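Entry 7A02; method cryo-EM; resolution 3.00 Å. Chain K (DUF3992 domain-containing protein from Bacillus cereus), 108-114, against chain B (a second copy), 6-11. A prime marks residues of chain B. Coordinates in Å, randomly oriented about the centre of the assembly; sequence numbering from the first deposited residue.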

# COMPACT_ATOMS: atom_id res chain seq x y z
N PHE K 108 -7.84 -4.41 -30.19
CA PHE K 108 -8.06 -5.65 -29.44
C PHE K 108 -7.25 -5.59 -28.16
O PHE K 108 -6.02 -5.53 -28.21
CB PHE K 108 -7.65 -6.85 -30.28
CG PHE K 108 -7.80 -8.16 -29.57
CD1 PHE K 108 -9.04 -8.72 -29.39
CD2 PHE K 108 -6.69 -8.84 -29.12
CE1 PHE K 108 -9.18 -9.93 -28.76
CE2 PHE K 108 -6.83 -10.05 -28.48
CZ PHE K 108 -8.07 -10.59 -28.30
N CYS K 109 -7.93 -5.62 -27.02
CA CYS K 109 -7.32 -5.54 -25.70
C CYS K 109 -7.70 -6.76 -24.88
O CYS K 109 -8.85 -7.21 -24.94
CB CYS K 109 -7.74 -4.28 -24.97
SG CYS K 109 -7.41 -4.28 -23.20
N MET K 110 -6.75 -7.29 -24.12
CA MET K 110 -7.03 -8.49 -23.34
C MET K 110 -6.12 -8.58 -22.12
O MET K 110 -4.91 -8.40 -22.24
CB MET K 110 -6.87 -9.74 -24.21
CG MET K 110 -6.90 -11.03 -23.44
SD MET K 110 -6.54 -12.46 -24.48
CE MET K 110 -8.06 -12.57 -25.39
N THR K 111 -6.71 -8.87 -20.96
CA THR K 111 -5.97 -9.17 -19.74
C THR K 111 -6.08 -10.65 -19.44
O THR K 111 -7.15 -11.25 -19.56
CB THR K 111 -6.50 -8.37 -18.55
OG1 THR K 111 -7.91 -8.53 -18.45
CG2 THR K 111 -6.18 -6.91 -18.70
N ILE K 112 -4.96 -11.24 -19.04
CA ILE K 112 -4.80 -12.69 -18.95
C ILE K 112 -4.39 -13.06 -17.54
O ILE K 112 -3.44 -12.48 -17.00
CB ILE K 112 -3.76 -13.19 -19.96
CG1 ILE K 112 -4.14 -12.76 -21.37
CG2 ILE K 112 -3.62 -14.68 -19.88
CD1 ILE K 112 -2.97 -12.59 -22.28
N ARG K 113 -5.07 -14.03 -16.94
CA ARG K 113 -4.74 -14.53 -15.62
C ARG K 113 -4.25 -15.96 -15.72
O ARG K 113 -4.87 -16.79 -16.39
CB ARG K 113 -5.94 -14.48 -14.69
CG ARG K 113 -6.01 -13.26 -13.83
CD ARG K 113 -7.34 -13.22 -13.12
NE ARG K 113 -7.61 -11.93 -12.50
CZ ARG K 113 -6.89 -11.37 -11.54
NH1 ARG K 113 -5.83 -12.00 -11.05
NH2 ARG K 113 -7.23 -10.19 -11.05
N TYR K 114 -3.14 -16.27 -15.06
CA TYR K 114 -2.74 -17.66 -14.94
C TYR K 114 -2.10 -17.88 -13.59
O TYR K 114 -1.37 -17.03 -13.08
CB TYR K 114 -1.81 -18.10 -16.07
CG TYR K 114 -0.66 -17.18 -16.37
CD1 TYR K 114 -0.84 -16.01 -17.08
CD2 TYR K 114 0.62 -17.50 -15.97
CE1 TYR K 114 0.20 -15.18 -17.35
CE2 TYR K 114 1.68 -16.67 -16.24
CZ TYR K 114 1.46 -15.51 -16.93
OH TYR K 114 2.51 -14.68 -17.21
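Chain B (6-11) TNLSCC

Chain B lays a mostly irregular segment across one strand of chain K. Residues 108-114 of chain K are extended throughout, with side chains alternating across the strand, whereas Asn7′ to Ser9′ run as extended loop and become strand at Cys10′ and Cys11′. The end-to-end directions of the touching parts lie 138° apart, so the segment runs roughly against the strand but well off strict antiparallel. No hydrogen bond crosses between the two stretches, and the nearest CA pair, Met110 and Cys10′, is 6.7 Å apart. The contact is therefore built from side chains, with only 228 Å² buried over both sides.

Sulfur comes first. Cys109 and Cys10′ both point CA-to-CB toward the opposing stretch, both with chi1 in t, and the two sulfurs meet: Cys109 SG lies 2.5 Å from Cys10′ SG. That is far inside van der Waals distance yet longer than the roughly 2.05 Å of an ideal disulfide, at a resolution of 3.00 Å. Cys10′ has the largest covered area of either stretch, 75 Å².

Apolar packing continues from this point. Two residues along the strand, Thr111 again points toward chain B, and its p rotamer offers the methyl: Thr111 CG2 sits 4.3 Å from Cys10′ CB and 4.3 Å from Leu8′ CB. Its hydroxyl is hydrogen-bonded elsewhere in the structure. Chain B follows the same alternation, with Leu8′ and Cys10′ toward the strand and Ser9′ between them pointing away. Met110, between Cys109 and Thr111, likewise points away.

The polar contact is looser. Arg113 and Asn7′ both leave their backbones sideways, and their ends approach until Arg113 NH2 is 4.3 Å from Asn7′ OD1, too far for a hydrogen bond.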

# COMPACT_ATOMS: atom_id res chain seq x y z
N THR B 6 -3.88 0.02 -8.85
CA THR B 6 -2.75 -0.75 -9.36
C THR B 6 -3.20 -2.13 -9.82
O THR B 6 -2.40 -3.07 -9.86
CB THR B 6 -1.64 -0.89 -8.31
OG1 THR B 6 -2.17 -1.54 -7.14
CG2 THR B 6 -1.10 0.47 -7.92
N ASN B 7 -4.47 -2.26 -10.16
CA ASN B 7 -5.05 -3.50 -10.66
C ASN B 7 -5.37 -3.33 -12.14
O ASN B 7 -6.01 -2.35 -12.53
CB ASN B 7 -6.30 -3.88 -9.88
CG ASN B 7 -6.60 -5.36 -9.95
OD1 ASN B 7 -6.19 -6.04 -10.88
ND2 ASN B 7 -7.31 -5.86 -8.95
N LEU B 8 -4.93 -4.28 -12.95
CA LEU B 8 -5.14 -4.18 -14.39
C LEU B 8 -6.62 -4.27 -14.72
O LEU B 8 -7.35 -5.10 -14.16
CB LEU B 8 -4.37 -5.28 -15.11
CG LEU B 8 -2.86 -5.14 -15.07
CD1 LEU B 8 -2.19 -6.35 -15.66
CD2 LEU B 8 -2.42 -3.88 -15.79
N SER B 9 -7.06 -3.41 -15.63
CA SER B 9 -8.46 -3.36 -16.03
C SER B 9 -8.52 -2.98 -17.50
O SER B 9 -7.81 -2.06 -17.92
CB SER B 9 -9.25 -2.36 -15.19
OG SER B 9 -10.55 -2.18 -15.72
N CYS B 10 -9.34 -3.68 -18.26
CA CYS B 10 -9.45 -3.46 -19.70
C CYS B 10 -10.69 -2.61 -19.93
O CYS B 10 -11.72 -3.10 -20.39
CB CYS B 10 -9.49 -4.79 -20.43
SG CYS B 10 -9.69 -4.71 -22.21
N CYS B 11 -10.58 -1.32 -19.61
CA CYS B 11 -11.70 -0.38 -19.64
C CYS B 11 -11.40 0.68 -20.69
O CYS B 11 -10.50 1.49 -20.51
CB CYS B 11 -11.91 0.26 -18.26
SG CYS B 11 -13.08 1.66 -18.11